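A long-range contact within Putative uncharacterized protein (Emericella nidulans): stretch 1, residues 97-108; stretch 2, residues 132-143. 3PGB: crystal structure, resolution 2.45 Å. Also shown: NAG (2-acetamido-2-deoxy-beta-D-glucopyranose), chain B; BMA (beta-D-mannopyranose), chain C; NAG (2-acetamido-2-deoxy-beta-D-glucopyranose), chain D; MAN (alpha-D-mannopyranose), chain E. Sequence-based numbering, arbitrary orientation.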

# COMPACT_ATOMS: atom_id res chain seq x y z
N ALA A 97 42.24 -9.09 -23.57
CA ALA A 97 41.58 -8.02 -24.32
C ALA A 97 41.86 -6.63 -23.76
O ALA A 97 42.09 -6.46 -22.56
CB ALA A 97 40.07 -8.26 -24.38
N GLY A 98 41.85 -5.64 -24.65
CA GLY A 98 41.91 -4.23 -24.27
C GLY A 98 40.68 -3.55 -24.84
O GLY A 98 39.56 -4.07 -24.71
N GLU A 99 40.87 -2.42 -25.50
CA GLU A 99 39.76 -1.67 -26.11
C GLU A 99 39.56 -1.89 -27.61
O GLU A 99 38.61 -1.37 -28.18
CB GLU A 99 39.96 -0.18 -25.86
CG GLU A 99 39.98 0.20 -24.40
CD GLU A 99 39.88 1.69 -24.20
OE1 GLU A 99 39.23 2.10 -23.21
OE2 GLU A 99 40.43 2.45 -25.02
N TRP A 100 40.44 -2.66 -28.26
CA TRP A 100 40.38 -2.79 -29.73
C TRP A 100 40.28 -4.24 -30.20
O TRP A 100 40.76 -4.59 -31.28
CB TRP A 100 41.59 -2.08 -30.36
CG TRP A 100 41.49 -0.58 -30.29
CD1 TRP A 100 41.84 0.22 -29.24
CD2 TRP A 100 41.01 0.29 -31.31
NE1 TRP A 100 41.60 1.54 -29.55
CE2 TRP A 100 41.09 1.61 -30.82
CE3 TRP A 100 40.52 0.09 -32.61
CZ2 TRP A 100 40.70 2.72 -31.56
CZ3 TRP A 100 40.13 1.19 -33.35
CH2 TRP A 100 40.22 2.49 -32.83
N ASP A 101 39.63 -5.06 -29.38
CA ASP A 101 39.49 -6.49 -29.64
C ASP A 101 38.02 -6.84 -29.79
O ASP A 101 37.15 -5.98 -29.67
CB ASP A 101 40.12 -7.27 -28.49
CG ASP A 101 41.62 -7.02 -28.34
OD1 ASP A 101 42.37 -7.30 -29.30
OD2 ASP A 101 42.06 -6.55 -27.27
N ASN A 102 37.74 -8.10 -30.08
CA ASN A 102 36.37 -8.61 -30.08
C ASN A 102 36.19 -9.55 -28.89
O ASN A 102 36.91 -10.55 -28.76
CB ASN A 102 36.06 -9.36 -31.38
CG ASN A 102 36.28 -8.51 -32.61
OD1 ASN A 102 36.00 -7.32 -32.62
ND2 ASN A 102 36.79 -9.13 -33.67
N THR A 103 35.23 -9.23 -28.02
CA THR A 103 35.05 -10.01 -26.80
C THR A 103 33.61 -10.49 -26.65
O THR A 103 32.71 -10.00 -27.33
CB THR A 103 35.47 -9.19 -25.56
OG1 THR A 103 34.60 -8.06 -25.42
N ILE A 104 33.43 -11.46 -25.76
CA ILE A 104 32.13 -12.05 -25.48
C ILE A 104 31.49 -11.31 -24.30
O ILE A 104 31.92 -11.47 -23.16
CB ILE A 104 32.25 -13.57 -25.14
CG1 ILE A 104 32.89 -14.32 -26.30
CG2 ILE A 104 30.89 -14.17 -24.84
CD1 ILE A 104 33.20 -15.76 -25.99
N ALA A 105 30.48 -10.50 -24.58
CA ALA A 105 29.80 -9.73 -23.54
C ALA A 105 28.85 -10.61 -22.73
O ALA A 105 28.69 -10.40 -21.53
CB ALA A 105 29.05 -8.54 -24.15
N LEU A 106 28.22 -11.58 -23.38
CA LEU A 106 27.25 -12.43 -22.69
C LEU A 106 27.06 -13.76 -23.38
O LEU A 106 27.06 -13.84 -24.60
CB LEU A 106 25.91 -11.71 -22.60
CG LEU A 106 24.79 -12.44 -21.85
CD1 LEU A 106 25.16 -12.67 -20.40
CD2 LEU A 106 23.49 -11.66 -21.96
N ILE A 107 26.90 -14.81 -22.58
CA ILE A 107 26.45 -16.12 -23.05
C ILE A 107 25.35 -16.56 -22.10
O ILE A 107 25.58 -16.69 -20.89
CB ILE A 107 27.58 -17.16 -23.04
CG1 ILE A 107 28.79 -16.67 -23.84
CG2 ILE A 107 27.09 -18.46 -23.61
CD1 ILE A 107 29.97 -17.63 -23.81
N GLU A 108 24.16 -16.78 -22.64
CA GLU A 108 23.01 -17.17 -21.83
C GLU A 108 22.08 -18.06 -22.63
O GLU A 108 22.23 -18.20 -23.84
CB GLU A 108 22.24 -15.94 -21.36
CG GLU A 108 21.60 -15.13 -22.49
CD GLU A 108 20.67 -14.04 -22.00
OE1 GLU A 108 20.72 -13.70 -20.79
OE2 GLU A 108 19.88 -13.53 -22.82
N ALA A 132 21.68 -21.15 -27.28
CA ALA A 132 22.29 -20.07 -26.52
C ALA A 132 22.05 -18.74 -27.23
O ALA A 132 22.03 -18.67 -28.46
CB ALA A 132 23.78 -20.32 -26.33
N HIS A 133 21.84 -17.69 -26.44
CA HIS A 133 21.88 -16.32 -26.91
C HIS A 133 23.25 -15.77 -26.53
O HIS A 133 23.65 -15.84 -25.36
CB HIS A 133 20.75 -15.51 -26.28
CG HIS A 133 20.85 -14.03 -26.52
ND1 HIS A 133 20.55 -13.10 -25.55
CD2 HIS A 133 21.23 -13.32 -27.61
CE1 HIS A 133 20.74 -11.88 -26.03
NE2 HIS A 133 21.15 -11.99 -27.28
N VAL A 134 23.99 -15.27 -27.52
CA VAL A 134 25.32 -14.72 -27.27
C VAL A 134 25.38 -13.28 -27.74
O VAL A 134 24.76 -12.92 -28.74
CB VAL A 134 26.41 -15.56 -27.96
CG1 VAL A 134 27.78 -14.90 -27.81
CG2 VAL A 134 26.44 -16.97 -27.38
N ARG A 135 26.10 -12.45 -26.98
CA ARG A 135 26.36 -11.07 -27.34
C ARG A 135 27.85 -10.83 -27.47
O ARG A 135 28.62 -11.18 -26.57
CB ARG A 135 25.84 -10.10 -26.29
CG ARG A 135 24.34 -9.94 -26.31
CD ARG A 135 23.92 -8.56 -25.85
NE ARG A 135 22.79 -8.65 -24.93
CZ ARG A 135 22.86 -8.50 -23.61
NH1 ARG A 135 24.01 -8.20 -23.00
NH2 ARG A 135 21.76 -8.63 -22.89
N LEU A 136 28.25 -10.22 -28.58
CA LEU A 136 29.65 -9.92 -28.82
C LEU A 136 29.86 -8.42 -28.78
O LEU A 136 29.06 -7.66 -29.32
CB LEU A 136 30.07 -10.48 -30.19
CG LEU A 136 29.81 -11.98 -30.38
CD1 LEU A 136 29.98 -12.38 -31.85
CD2 LEU A 136 30.73 -12.79 -29.48
N ASN A 137 30.94 -8.00 -28.12
CA ASN A 137 31.38 -6.61 -28.16
C ASN A 137 32.50 -6.53 -29.17
O ASN A 137 33.64 -6.90 -28.89
CB ASN A 137 31.85 -6.15 -26.78
CG ASN A 137 32.03 -4.64 -26.68
OD1 ASN A 137 31.87 -3.91 -27.67
ND2 ASN A 137 32.37 -4.16 -25.49
N ASN A 138 32.17 -6.08 -30.38
CA ASN A 138 33.15 -5.97 -31.46
C ASN A 138 33.82 -4.61 -31.47
O ASN A 138 33.22 -3.64 -31.93
CB ASN A 138 32.49 -6.23 -32.81
CG ASN A 138 32.09 -7.67 -32.99
OD1 ASN A 138 32.92 -8.56 -32.85
ND2 ASN A 138 30.83 -7.91 -33.31
N ARG A 139 35.04 -4.53 -30.96
CA ARG A 139 35.79 -3.28 -30.92
C ARG A 139 37.07 -3.30 -31.76
O ARG A 139 37.91 -2.40 -31.65
CB ARG A 139 36.09 -2.88 -29.47
CG ARG A 139 34.85 -2.58 -28.66
CD ARG A 139 35.19 -1.95 -27.32
NE ARG A 139 35.62 -2.94 -26.34
CZ ARG A 139 35.92 -2.66 -25.08
NH1 ARG A 139 35.85 -1.41 -24.63
NH2 ARG A 139 36.29 -3.63 -24.25
N ALA A 140 37.22 -4.30 -32.62
CA ALA A 140 38.31 -4.33 -33.60
C ALA A 140 37.87 -3.58 -34.86
O ALA A 140 37.77 -4.17 -35.93
CB ALA A 140 38.66 -5.77 -33.93
N THR A 141 37.61 -2.29 -34.71
CA THR A 141 36.96 -1.50 -35.75
C THR A 141 36.77 -0.05 -35.27
O THR A 141 36.68 0.20 -34.07
CB THR A 141 35.57 -2.11 -36.10
OG1 THR A 141 34.82 -1.22 -36.93
CG2 THR A 141 34.77 -2.42 -34.83
N THR A 142 36.73 0.89 -36.21
CA THR A 142 36.41 2.28 -35.87
C THR A 142 34.90 2.52 -35.82
O THR A 142 34.46 3.60 -35.44
CB THR A 142 37.08 3.27 -36.85
OG1 THR A 142 36.69 2.99 -38.20
CG2 THR A 142 38.61 3.20 -36.72
N ASP A 143 34.10 1.52 -36.19
CA ASP A 143 32.66 1.55 -35.96
C ASP A 143 32.26 0.38 -35.06
O ASP A 143 31.60 -0.54 -35.51
CB ASP A 143 31.89 1.49 -37.30
CG ASP A 143 31.94 2.80 -38.07
OD1 ASP A 143 32.38 3.83 -37.52
OD2 ASP A 143 31.51 2.80 -39.25
C1 NAG B . 43.42 -5.43 -33.95
C2 NAG B . 44.74 -4.97 -33.36
C3 NAG B . 44.59 -3.60 -32.73
C4 NAG B . 44.00 -2.66 -33.77
C5 NAG B . 42.71 -3.22 -34.34
C6 NAG B . 42.11 -2.32 -35.42
C7 NAG B . 46.11 -6.90 -32.72
C8 NAG B . 46.53 -7.83 -31.61
N2 NAG B . 45.24 -5.94 -32.39
O3 NAG B . 45.85 -3.14 -32.31
O4 NAG B . 43.79 -1.39 -33.18
O5 NAG B . 42.98 -4.49 -34.90
O6 NAG B . 40.83 -2.80 -35.79
O7 NAG B . 46.55 -7.06 -33.86
C1 BMA C . 44.69 -0.41 -33.75
C2 BMA C . 44.23 0.96 -33.30
C3 BMA C . 45.19 2.05 -33.77
C4 BMA C . 46.63 1.68 -33.40
C5 BMA C . 46.93 0.28 -33.95
C6 BMA C . 48.38 -0.18 -33.72
O2 BMA C . 44.16 0.99 -31.89
O3 BMA C . 44.79 3.22 -33.11
O4 BMA C . 47.53 2.62 -33.94
O5 BMA C . 46.03 -0.63 -33.35
O6 BMA C . 48.59 -0.59 -32.39
C1 NAG D . 41.06 -9.94 -35.20
C2 NAG D . 41.22 -8.92 -36.33
C3 NAG D . 42.44 -8.04 -36.13
C4 NAG D . 42.41 -7.43 -34.74
C5 NAG D . 42.25 -8.53 -33.69
C6 NAG D . 42.13 -7.92 -32.29
C7 NAG D . 40.53 -9.34 -38.63
C8 NAG D . 40.75 -10.19 -39.85
N2 NAG D . 41.30 -9.63 -37.59
O3 NAG D . 42.43 -7.02 -37.10
O4 NAG D . 43.61 -6.73 -34.53
O5 NAG D . 41.10 -9.29 -33.95
O6 NAG D . 41.73 -8.89 -31.35
O7 NAG D . 39.69 -8.44 -38.64
C1 MAN E . 44.99 4.42 -33.87
C2 MAN E . 44.57 5.55 -32.94
C3 MAN E . 43.06 5.50 -32.76
C4 MAN E . 42.37 5.57 -34.11
C5 MAN E . 42.87 4.43 -35.00
C6 MAN E . 42.24 4.55 -36.39
O2 MAN E . 45.00 6.79 -33.47
O3 MAN E . 42.60 6.54 -31.91
O4 MAN E . 40.98 5.47 -33.94
O5 MAN E . 44.28 4.47 -35.10
O6 MAN E . 42.75 3.57 -37.26
O HOH W 1 37.04 -0.29 -22.38

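Residues 102-108 and 132-138 form neighbouring antiparallel strands whose N-to-C directions lie 148° apart, with a closest axial approach of 4.4 Å. Paired backbone hydrogen bonds hold them together. Thr103 N donates to Asn137 O (3.0 Å) and Asn137 N returns a bond to Thr103 O (2.8 Å); at the far end, Glu108 N reaches His133 O at 2.9 Å and His133 N reaches Glu108 O at 2.7 Å. Between these pairs the register shifts by one residue. Ile104 lies across from Leu136, but it is Leu106 that faces Arg135, so Ala105 is the extra residue of a beta bulge. Its phi/psi of -77/-35 departs from extended values, and the turn brings two consecutive amides onto one carbonyl: Arg135 O accepts from Ala105 N (2.8 Å) and from Leu106 N (3.2 Å). Arg135 N completes the pairing with Leu106 O at 2.9 Å. CA-H...O contacts supplement the ladder, among them Val134 CA to Leu106 O at 3.3 Å.

Beyond the strands the backbones stay close. Arg139 N donates to Asp101 O (2.9 Å), and Trp100 CA lies 3.2 Å from Arg139 O in a further CA-H...O contact. The Asn102 side chain reaches the backbone of the loop after the second strand, where its OD1 accepts a hydrogen bond from Ala140 N at 3.3 Å.

The side chains of Ile104, Ile107, Val134 and Leu136 share one face of the sheet and make loose apolar contacts: Ile104 CG1 is 4.1 Å from Leu136 CD2, and Ile107 CG2 is 4.1 Å from Val134 CG2. The opposite face, which carries Thr103, Leu106, Glu108, His133, Arg135 and Asn137, is more polar. There His133 ND1 donates to Glu108 OE2 at 2.8 Å, nearly linearly at 171°, with the carboxylate oxygen near the plane of the imidazole, where the nitrogen's hydrogen points. Leu106 CD2 packs over one face of the Arg135 guanidinium, 3.6 Å from NH2, leaving the edge of that group free for polar partners elsewhere in the structure.

Arg139 has the largest area covered by the opposing stretch, 102 Å². Its guanidinium lies with one face against Glu99 CA, and a water accepts from Arg139 NH1 (2.8 Å) while donating a weak bond to Glu99 OE1 (3.3 Å). Trp100 extends its ring to the other stretch, with CZ3 3.7 Å from Thr141 O and 4.2 Å from Thr142 CG2. The sugars flank this region: BMA O2 sits over one face of the indole, 3.3 Å from Trp100 CD2.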